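PDB 6ZHK: adenosylmethionine-8-amino-7-oxononanoate aminotransferase from Methanocaldococcus jannaschii, which catalyses pyridoxal 5'-phosphate-dependent amino-group transfer, acting as a thermostable D-amino acid transaminase of the class-III aminotransferase family. Local coordinates for the interface of chains A and B. Sequence-based numbering; all coordinates share one arbitrary frame. Chains: chain A/B, Adenosylmethionine-8-amino-7-oxononanoate aminotransferase.

Contact 1: the interface of chains A and B. Residues chain A 127, 159-161; chain B 127, 159-161, 335, 337.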
ATOM      1  N   GLU A 127       4.436  -2.326   8.385  1.00 11.07           N
ATOM      2  CA  GLU A 127       4.937  -3.644   8.010  1.00 11.70           C
ATOM      3  C   GLU A 127       6.442  -3.569   7.739  1.00 11.95           C
ATOM      4  O   GLU A 127       7.209  -4.468   8.058  1.00 12.88           O
ATOM      5  CB  GLU A 127       4.275  -4.103   6.702  1.00 11.38           C
ATOM      6  CG  GLU A 127       2.770  -4.382   6.835  1.00 18.09           C
ATOM      7  CD  GLU A 127       2.370  -5.840   6.948  1.00 16.08           C
ATOM      8  OE1 GLU A 127       3.287  -6.704   6.887  1.00 16.48           O
ATOM      9  OE2 GLU A 127       1.143  -6.109   7.121  1.00 18.00           O
ATOM     10  N   THR A 159      -3.294  -4.866   6.918  1.00 14.16           N
ATOM     11  CA  THR A 159      -2.584  -6.008   6.372  1.00 15.59           C
ATOM     12  C   THR A 159      -2.142  -6.940   7.520  1.00 15.75           C
ATOM     13  O   THR A 159      -2.255  -6.598   8.692  1.00 15.58           O
ATOM     14  CB  THR A 159      -1.452  -5.529   5.459  1.00 15.89           C
ATOM     15  OG1 THR A 159      -0.735  -4.559   6.234  1.00 15.82           O
ATOM     16  CG2 THR A 159      -1.994  -4.837   4.234  1.00 15.86           C
ATOM     17  N   VAL A 160      -1.646  -8.128   7.181  1.00 14.04           N
ATOM     18  CA  VAL A 160      -1.490  -9.173   8.223  1.00 13.43           C
ATOM     19  C   VAL A 160      -0.473  -8.754   9.294  1.00 13.26           C
ATOM     20  O   VAL A 160      -0.676  -8.950  10.480  1.00 12.74           O
ATOM     21  CB  VAL A 160      -1.134 -10.513   7.567  1.00 13.39           C
ATOM     22  CG1 VAL A 160      -0.664 -11.558   8.567  1.00 12.88           C
ATOM     23  CG2 VAL A 160      -2.377 -11.020   6.812  1.00 13.50           C
ATOM     24  N   GLY A 161       0.664  -8.209   8.872  1.00 13.10           N
ATOM     25  CA  GLY A 161       1.638  -7.706   9.827  1.00 14.38           C
ATOM     26  C   GLY A 161       1.099  -6.587  10.708  1.00 15.37           C
ATOM     27  O   GLY A 161       1.279  -6.636  11.958  1.00 14.29           O
TER
ATOM     28  N   GLU B 127      -3.247  -9.200  -0.086  1.00 11.85           N
ATOM     29  CA  GLU B 127      -3.633  -9.274   1.315  1.00 12.70           C
ATOM     30  C   GLU B 127      -5.148  -9.249   1.467  1.00 13.40           C
ATOM     31  O   GLU B 127      -5.726  -9.980   2.295  1.00 11.75           O
ATOM     32  CB  GLU B 127      -3.042  -8.130   2.139  1.00 13.04           C
ATOM     33  CG  GLU B 127      -1.497  -8.110   2.188  1.00 16.04           C
ATOM     34  CD  GLU B 127      -0.857  -8.628   3.467  1.00 15.43           C
ATOM     35  OE1 GLU B 127      -1.594  -8.892   4.414  1.00 14.90           O
ATOM     36  OE2 GLU B 127       0.399  -8.767   3.493  1.00 17.93           O
ATOM     37  N   THR B 159       4.580  -7.479   2.023  1.00 12.96           N
ATOM     38  CA  THR B 159       3.984  -7.479   3.359  1.00 13.34           C
ATOM     39  C   THR B 159       3.800  -8.910   3.912  1.00 14.08           C
ATOM     40  O   THR B 159       3.946  -9.898   3.192  1.00 13.47           O
ATOM     41  CB  THR B 159       2.721  -6.631   3.357  1.00 14.04           C
ATOM     42  OG1 THR B 159       1.919  -7.096   2.256  1.00 15.74           O
ATOM     43  CG2 THR B 159       3.071  -5.183   3.078  1.00 15.32           C
ATOM     44  N   VAL B 160       3.384  -9.018   5.176  1.00 12.83           N
ATOM     45  CA  VAL B 160       3.454 -10.343   5.830  1.00 14.16           C
ATOM     46  C   VAL B 160       2.504 -11.360   5.185  1.00 13.52           C
ATOM     47  O   VAL B 160       2.855 -12.529   4.997  1.00 13.52           O
ATOM     48  CB  VAL B 160       3.286 -10.221   7.344  1.00 15.33           C
ATOM     49  CG1 VAL B 160       3.106 -11.564   8.006  1.00 14.79           C
ATOM     50  CG2 VAL B 160       4.511  -9.527   7.945  1.00 12.76           C
ATOM     51  N   GLY B 161       1.278 -10.943   4.886  1.00 13.86           N
ATOM     52  CA  GLY B 161       0.361 -11.859   4.220  1.00 12.61           C
ATOM     53  C   GLY B 161       0.811 -12.271   2.830  1.00 13.47           C
ATOM     54  O   GLY B 161       0.787 -13.460   2.493  1.00 15.16           O
ATOM     55  N   HIS B 335     -11.730  -3.750   6.439  1.00 16.50           N
ATOM     56  CA  HIS B 335     -10.463  -3.507   5.798  1.00 15.57           C
ATOM     57  C   HIS B 335     -10.649  -2.215   4.981  1.00 17.25           C
ATOM     58  O   HIS B 335     -11.716  -1.954   4.435  1.00 15.49           O
ATOM     59  CB  HIS B 335     -10.136  -4.654   4.845  1.00 15.94           C
ATOM     60  CG  HIS B 335      -8.745  -4.593   4.330  1.00 13.92           C
ATOM     61  ND1 HIS B 335      -7.813  -5.439   4.835  1.00 14.74           N
ATOM     62  CD2 HIS B 335      -8.115  -3.735   3.470  1.00 16.11           C
ATOM     63  CE1 HIS B 335      -6.655  -5.168   4.249  1.00 13.36           C
ATOM     64  NE2 HIS B 335      -6.814  -4.124   3.408  1.00 13.14           N
ATOM     65  N   HIS B 337      -7.687   1.109   3.615  1.00 22.22           N
ATOM     66  CA  HIS B 337      -6.888   2.204   4.134  1.00 25.09           C
ATOM     67  C   HIS B 337      -7.407   3.541   3.613  1.00 24.31           C
ATOM     68  O   HIS B 337      -8.297   3.579   2.765  1.00 18.56           O
ATOM     69  CB  HIS B 337      -5.417   1.961   3.835  1.00 29.12           C
ATOM     70  CG  HIS B 337      -4.963   0.792   4.640  1.00 31.05           C
ATOM     71  ND1 HIS B 337      -4.073  -0.162   4.135  1.00 28.95           N
ATOM     72  CD2 HIS B 337      -5.338   0.416   5.900  1.00 32.26           C
ATOM     73  CE1 HIS B 337      -3.941  -1.094   5.072  1.00 33.65           C
ATOM     74  NE2 HIS B 337      -4.737  -0.754   6.181  1.00 23.79           N
TER
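A:Glu127 meets B:Val160 in one of two reciprocal hydrogen bonds; B:Glu127 and A:Val160 make the twin across the dimer two-fold. Carboxylate oxygen OE1 of A:Glu127 accepts the backbone N of B:Val160 at 2.9 Å, the N-H arriving from above the carboxylate plane. In the twin, A:Val160 N reaches B:Glu127 OE1 at 2.9 Å on the syn side, again tilted from the plane. Within each subunit the second oxygen is held from opposite faces. A:Glu127 OE2 takes the hydroxyl OG1 of A:Thr159 at 2.6 Å and, in a bent bond (115° at H), the amide N of A:Gly161 at 2.8 Å. These bonds fix the rotation of the carboxylate. A:Glu127 OE2 and B:Glu127 OE2 lie 4.6 Å apart, and the surrounding donors, including amides at the starts of both 160-165 helices, would probably ease any repulsion if both carboxylates are charged.

Apolar contacts fill in around this network. A chi1 of 50° wedges OG1 of A:Thr159 between its backbone N and carbonyl carbon, facing its own glutamate, while CB and CG2 lie against the side chain of B:Glu127. The two Val160 side chains cross at about a right angle, CG1 of A:Val160 touching CG1 of B:Val160 at 3.8 Å.

With A:Glu127 shortened to an alanine, the amides of B:Val160 and A:Gly161 would probably lose this acceptor and the A:Thr159 hydroxyl would be free to turn. The site ties helix 122-140 of each subunit to the start of helix 160-165 in the other, supporting the homodimer.

Contact 2: the interface of chains A and B. Residues chain A 90-91, 117, 335-336, 340; chain B 21, 23-24.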
ATOM      1  N   LEU A  90      12.738   3.622  -7.727  1.00 14.08           N
ATOM      2  CA  LEU A  90      13.823   3.715  -6.744  1.00 14.08           C
ATOM      3  C   LEU A  90      14.536   2.368  -6.533  1.00 14.63           C
ATOM      4  O   LEU A  90      15.415   2.277  -5.686  1.00 13.75           O
ATOM      5  CB  LEU A  90      13.258   4.241  -5.417  1.00 14.82           C
ATOM      6  CG  LEU A  90      13.434   5.748  -5.198  1.00 15.82           C
ATOM      7  CD1 LEU A  90      12.679   6.565  -6.181  1.00 13.82           C
ATOM      8  CD2 LEU A  90      13.020   6.157  -3.780  1.00 16.49           C
ATOM      9  N   LEU A  91      14.138   1.293  -7.253  1.00 12.29           N
ATOM     10  CA  LEU A  91      14.856   0.034  -7.088  1.00 15.12           C
ATOM     11  C   LEU A  91      16.158   0.165  -7.894  1.00 16.18           C
ATOM     12  O   LEU A  91      16.147   0.034  -9.132  1.00 18.29           O
ATOM     13  CB  LEU A  91      13.996  -1.138  -7.602  1.00 14.92           C
ATOM     14  CG  LEU A  91      12.911  -1.705  -6.658  1.00 18.85           C
ATOM     15  CD1 LEU A  91      11.706  -0.771  -6.612  1.00 16.41           C
ATOM     16  CD2 LEU A  91      12.499  -3.094  -7.151  1.00 20.26           C
ATOM     17  N   PHE A 117      12.687   5.301   4.253  1.00 11.85           N
ATOM     18  CA  PHE A 117      12.286   4.235   3.352  1.00 12.49           C
ATOM     19  C   PHE A 117      10.830   4.525   2.995  1.00 15.43           C
ATOM     20  O   PHE A 117       9.959   4.511   3.873  1.00 14.14           O
ATOM     21  CB  PHE A 117      12.379   2.879   4.095  1.00 12.31           C
ATOM     22  CG  PHE A 117      12.288   1.711   3.158  1.00 13.01           C
ATOM     23  CD1 PHE A 117      11.083   1.371   2.549  1.00 12.00           C
ATOM     24  CD2 PHE A 117      13.432   0.997   2.855  1.00 12.09           C
ATOM     25  CE1 PHE A 117      11.035   0.343   1.598  1.00 12.35           C
ATOM     26  CE2 PHE A 117      13.387  -0.053   1.941  1.00 12.47           C
ATOM     27  CZ  PHE A 117      12.207  -0.338   1.284  1.00 12.93           C
ATOM     28  N   HIS A 335      12.700  -5.578   0.250  1.00 15.13           N
ATOM     29  CA  HIS A 335      11.341  -5.057   0.378  1.00 13.44           C
ATOM     30  C   HIS A 335      11.294  -3.850  -0.553  1.00 14.21           C
ATOM     31  O   HIS A 335      12.277  -3.132  -0.726  1.00 11.75           O
ATOM     32  CB  HIS A 335      11.096  -4.549   1.815  1.00 12.19           C
ATOM     33  CG  HIS A 335       9.662  -4.286   2.063  1.00 12.45           C
ATOM     34  ND1 HIS A 335       8.879  -5.165   2.753  1.00 13.59           N
ATOM     35  CD2 HIS A 335       8.848  -3.280   1.663  1.00 12.54           C
ATOM     36  CE1 HIS A 335       7.645  -4.692   2.817  1.00 12.94           C
ATOM     37  NE2 HIS A 335       7.623  -3.558   2.161  1.00 13.39           N
ATOM     38  N   GLY A 336      10.142  -3.625  -1.152  1.00 14.78           N
ATOM     39  CA  GLY A 336       9.943  -2.384  -1.889  1.00 15.96           C
ATOM     40  C   GLY A 336       8.979  -2.625  -3.021  1.00 21.34           C
ATOM     41  O   GLY A 336       9.344  -3.336  -3.941  1.00 21.45           O
ATOM     42  N   THR A 340       7.409   2.622  -5.062  1.00 13.24           N
ATOM     43  CA  THR A 340       8.187   3.260  -3.956  1.00 12.50           C
ATOM     44  C   THR A 340       8.815   4.579  -4.467  1.00 13.64           C
ATOM     45  O   THR A 340       9.506   4.615  -5.500  1.00 15.32           O
ATOM     46  CB  THR A 340       9.358   2.317  -3.563  1.00 14.84           C
ATOM     47  OG1 THR A 340       8.765   1.109  -3.041  1.00 14.71           O
ATOM     48  CG2 THR A 340      10.246   2.900  -2.466  1.00 18.11           C
TER
ATOM     49  N   ILE B  21      18.226   8.299   1.583  1.00 14.67           N
ATOM     50  CA  ILE B  21      17.194   7.330   1.186  1.00 14.11           C
ATOM     51  C   ILE B  21      17.719   5.901   1.359  1.00 12.24           C
ATOM     52  O   ILE B  21      18.753   5.525   0.764  1.00 13.12           O
ATOM     53  CB  ILE B  21      16.746   7.486  -0.286  1.00 13.81           C
ATOM     54  CG1 ILE B  21      16.145   8.876  -0.523  1.00 14.91           C
ATOM     55  CG2 ILE B  21      15.733   6.356  -0.650  1.00 13.28           C
ATOM     56  CD1 ILE B  21      15.667   9.081  -1.955  1.00 14.02           C
ATOM     57  N   HIS B  23      16.982   2.672  -0.098  1.00 11.21           N
ATOM     58  CA  HIS B  23      16.295   2.270  -1.320  1.00 12.14           C
ATOM     59  C   HIS B  23      15.704   0.882  -1.179  1.00 13.31           C
ATOM     60  O   HIS B  23      16.229   0.024  -0.467  1.00 13.36           O
ATOM     61  CB  HIS B  23      17.302   2.292  -2.483  1.00 12.43           C
ATOM     62  CG  HIS B  23      17.462   3.697  -3.016  1.00 14.08           C
ATOM     63  ND1 HIS B  23      17.026   4.058  -4.278  1.00 15.16           N
ATOM     64  CD2 HIS B  23      18.131   4.767  -2.516  1.00 14.36           C
ATOM     65  CE1 HIS B  23      17.354   5.333  -4.536  1.00 16.85           C
ATOM     66  NE2 HIS B  23      18.014   5.804  -3.437  1.00 14.74           N
ATOM     67  N   PRO B  24      14.590   0.626  -1.897  1.00 14.04           N
ATOM     68  CA  PRO B  24      13.987  -0.698  -1.929  1.00 14.74           C
ATOM     69  C   PRO B  24      14.892  -1.688  -2.686  1.00 15.50           C
ATOM     70  O   PRO B  24      15.556  -1.296  -3.665  1.00 14.28           O
ATOM     71  CB  PRO B  24      12.630  -0.344  -2.646  1.00 15.45           C
ATOM     72  CG  PRO B  24      12.991   0.766  -3.638  1.00 14.85           C
ATOM     73  CD  PRO B  24      13.863   1.630  -2.736  1.00 14.75           C
TER
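This patch of the homodimer interface is a largely apolar socket closed by a polar clasp: a loop of chain B inserts B:Pro24 among residues of chain A and helps hold the subunits together. The pyrrolidine ring is touched at several of its carbons. CB of B:Pro24 rests against CA of A:Gly336 at 3.5 Å, where the lack of a side chain permits close approach. CG of B:Pro24 meets the methyl CD1 of A:Leu91 at 3.6 Å and the methyl CG2 of A:Thr340 at 3.7 Å. On the latter residue a chi1 of -64° sets CG2 anti to the backbone N, presenting the methyl rather than the hydroxyl as the nearer group to the proline. CB of A:Leu90 packs on CD of B:Pro24 at 3.8 Å, and A:Phe117 brings its CZ corner to CA of B:Pro24 at 3.7 Å.

Because A:Gly336 is a predicted substrate-binding residue, the inserted loop may also help shape the neighbouring active site. Earlier in the same loop, the branch methyl CG2 of B:Ile21 lies near CD2 of A:Leu90. The clasp is the imidazole ND1 of B:His23, which donates to the carbonyl O of A:Leu90 at 2.8 Å, nearly straight (166° at H), in the imidazole plane and on a carbonyl lone pair.

Contact 3: the interface of chains A and B. Residues chain A 25, 158-159, 163, 172; chain B 131, 334-335.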
ATOM      1  N   TYR A  25     -14.552  -0.888   4.984  1.00 13.48           N
ATOM      2  CA  TYR A  25     -15.127  -0.716   6.315  1.00 13.17           C
ATOM      3  C   TYR A  25     -16.628  -0.414   6.212  1.00 14.04           C
ATOM      4  O   TYR A  25     -17.089   0.510   6.841  1.00 15.15           O
ATOM      5  CB  TYR A  25     -14.437   0.405   7.119  1.00 14.89           C
ATOM      6  CG  TYR A  25     -13.248  -0.124   7.891  1.00 16.30           C
ATOM      7  CD1 TYR A  25     -13.413  -0.690   9.142  1.00 17.54           C
ATOM      8  CD2 TYR A  25     -11.978  -0.110   7.335  1.00 17.95           C
ATOM      9  CE1 TYR A  25     -12.334  -1.228   9.849  1.00 17.81           C
ATOM     10  CE2 TYR A  25     -10.874  -0.617   8.027  1.00 18.43           C
ATOM     11  CZ  TYR A  25     -11.063  -1.149   9.291  1.00 17.52           C
ATOM     12  OH  TYR A  25     -10.006  -1.688   9.978  1.00 18.08           O
ATOM     13  N   ASP A 158      -4.451  -2.733   8.338  1.00 12.60           N
ATOM     14  CA  ASP A 158      -5.272  -3.923   8.138  1.00 14.66           C
ATOM     15  C   ASP A 158      -4.562  -5.055   7.378  1.00 16.66           C
ATOM     16  O   ASP A 158      -5.182  -6.107   7.168  1.00 13.87           O
ATOM     17  CB  ASP A 158      -6.521  -3.600   7.303  1.00 17.50           C
ATOM     18  CG  ASP A 158      -7.385  -2.523   7.932  1.00 19.69           C
ATOM     19  OD1 ASP A 158      -7.456  -2.497   9.175  1.00 22.28           O
ATOM     20  OD2 ASP A 158      -7.840  -1.674   7.170  1.00 17.49           O
ATOM     21  N   THR A 159      -3.294  -4.866   6.918  1.00 14.16           N
ATOM     22  CA  THR A 159      -2.584  -6.008   6.372  1.00 15.59           C
ATOM     23  C   THR A 159      -2.142  -6.940   7.520  1.00 15.75           C
ATOM     24  O   THR A 159      -2.255  -6.598   8.692  1.00 15.58           O
ATOM     25  CB  THR A 159      -1.452  -5.529   5.459  1.00 15.89           C
ATOM     26  OG1 THR A 159      -0.735  -4.559   6.234  1.00 15.82           O
ATOM     27  CG2 THR A 159      -1.994  -4.837   4.234  1.00 15.86           C
ATOM     28  N   MET A 163      -2.062  -5.992  11.343  1.00 12.91           N
ATOM     29  CA  MET A 163      -3.114  -6.520  12.231  1.00 13.66           C
ATOM     30  C   MET A 163      -2.460  -7.245  13.430  1.00 14.40           C
ATOM     31  O   MET A 163      -3.034  -7.225  14.508  1.00 16.34           O
ATOM     32  CB  MET A 163      -4.017  -7.562  11.519  1.00 14.16           C
ATOM     33  CG  MET A 163      -4.942  -6.945  10.499  1.00 15.87           C
ATOM     34  SD  MET A 163      -6.183  -8.174   9.982  1.00 15.42           S
ATOM     35  CE  MET A 163      -5.205  -9.216   8.890  1.00 13.75           C
ATOM     36  N   HIS A 172     -10.092  -7.208  13.586  1.00 16.48           N
ATOM     37  CA  HIS A 172      -9.109  -8.176  13.101  1.00 16.99           C
ATOM     38  C   HIS A 172      -9.134  -9.536  13.833  1.00 16.09           C
ATOM     39  O   HIS A 172      -8.446 -10.458  13.421  1.00 14.92           O
ATOM     40  CB  HIS A 172      -7.721  -7.555  13.309  1.00 17.67           C
ATOM     41  CG  HIS A 172      -7.561  -6.224  12.643  1.00 17.96           C
ATOM     42  ND1 HIS A 172      -6.712  -5.236  13.159  1.00 16.91           N
ATOM     43  CD2 HIS A 172      -7.977  -5.792  11.455  1.00 16.71           C
ATOM     44  CE1 HIS A 172      -6.709  -4.221  12.309  1.00 17.94           C
ATOM     45  NE2 HIS A 172      -7.457  -4.543  11.252  1.00 17.96           N
TER
ATOM     46  N   LYS B 131      -7.706 -12.153   2.836  1.00 13.71           N
ATOM     47  CA  LYS B 131      -8.596 -11.923   3.957  1.00 15.17           C
ATOM     48  C   LYS B 131     -10.037 -12.210   3.551  1.00 14.22           C
ATOM     49  O   LYS B 131     -10.775 -12.756   4.349  1.00 15.22           O
ATOM     50  CB  LYS B 131      -8.412 -10.510   4.519  1.00 13.92           C
ATOM     51  CG  LYS B 131      -7.129 -10.394   5.327  1.00 11.59           C
ATOM     52  CD  LYS B 131      -6.957  -8.951   5.800  1.00 12.87           C
ATOM     53  CE  LYS B 131      -8.075  -8.470   6.681  1.00 12.18           C
ATOM     54  NZ  LYS B 131      -7.876  -7.074   7.232  1.00 12.87           N
ATOM     55  N   TYR B 334     -13.713  -5.672   7.566  1.00 13.77           N
ATOM     56  CA  TYR B 334     -13.208  -4.471   8.220  1.00 14.82           C
ATOM     57  C   TYR B 334     -11.788  -4.220   7.701  1.00 14.75           C
ATOM     58  O   TYR B 334     -10.786  -4.404   8.408  1.00 15.70           O
ATOM     59  CB  TYR B 334     -13.197  -4.659   9.738  1.00 15.28           C
ATOM     60  CG  TYR B 334     -14.542  -4.691  10.424  1.00 16.83           C
ATOM     61  CD1 TYR B 334     -15.235  -3.526  10.679  1.00 18.82           C
ATOM     62  CD2 TYR B 334     -15.023  -5.875  10.954  1.00 19.98           C
ATOM     63  CE1 TYR B 334     -16.442  -3.536  11.373  1.00 19.50           C
ATOM     64  CE2 TYR B 334     -16.235  -5.907  11.625  1.00 18.85           C
ATOM     65  CZ  TYR B 334     -16.940  -4.744  11.853  1.00 20.62           C
ATOM     66  OH  TYR B 334     -18.102  -4.794  12.615  1.00 20.16           O
ATOM     67  N   HIS B 335     -11.730  -3.750   6.439  1.00 16.50           N
ATOM     68  CA  HIS B 335     -10.463  -3.507   5.798  1.00 15.57           C
ATOM     69  C   HIS B 335     -10.649  -2.215   4.981  1.00 17.25           C
ATOM     70  O   HIS B 335     -11.716  -1.954   4.435  1.00 15.49           O
ATOM     71  CB  HIS B 335     -10.136  -4.654   4.845  1.00 15.94           C
ATOM     72  CG  HIS B 335      -8.745  -4.593   4.330  1.00 13.92           C
ATOM     73  ND1 HIS B 335      -7.813  -5.439   4.835  1.00 14.74           N
ATOM     74  CD2 HIS B 335      -8.115  -3.735   3.470  1.00 16.11           C
ATOM     75  CE1 HIS B 335      -6.655  -5.168   4.249  1.00 13.36           C
ATOM     76  NE2 HIS B 335      -6.814  -4.124   3.408  1.00 13.14           N
TER
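A:Asp158 meets B:Lys131 and B:His335 through both its backbone and its side chain, in a patch of the homodimer interface that pins the A:Tyr25 and A:Asp158 segments against the 334-335 loop of chain B. Among the polar contacts, the side-chain nitrogen NZ of B:Lys131 donates to the backbone O of A:Asp158 at 2.9 Å, in the carbonyl plane and on a lone pair. B:Lys131 NZ also donates to ND1 of B:His335 at 2.9 Å, close to the imidazole plane, which fixes the turn of that ring. A bend at chi3 (61°) of the otherwise extended lysine helps bring its tip there. On the chain A side, carboxylate OD1 of A:Asp158 accepts the phenol OH of A:Tyr25 at 2.8 Å and NE2 of A:His172 at 2.9 Å, both from the same face of its plane; these bonds within chain A help position the aspartate. A weak bond links A:Tyr25 N to the backbone O of B:His335.

CB of A:Asp158 lies over the face of the B:His335 imidazole, 3.6 Å from its centroid. One face of the A:Tyr25 ring is covered by the peptide between B:Tyr334 and B:His335, and the two tyrosine side chains cross at about a right angle. A:Tyr25 is predicted to recognise substrate, so the partner subunit may help shape the active site.

Thioether SD of A:Met163 stands 3.4 Å from B:Lys131 NZ. In the fold, B:Lys131 projects from helix 122-140 toward the loop leading into helix 160-165 of chain A, while B:Tyr334 and B:His335 belong to a loop that packs on the A:Tyr25 loop.

Contacts 1 and 3 are neighbours, their C-alpha centres about 8 Å apart, and share A:Thr159 and B:His335. Both draw on helix 122-140 and on helix 160-165 with the loop leading into it, so they adjoin, contact 1 lying at the two-fold axis and contact 3 beside it. Contact 2 lies about 18 Å from contact 1 and about 25 Å from contact 3. With the chains exchanged, contact 2 would adjoin contact 3, since one takes residues 23-24 and the other residue 25 of the same loop, each against the segment around His335 of the partner. Dimer formation probably orders these loops at both active sites.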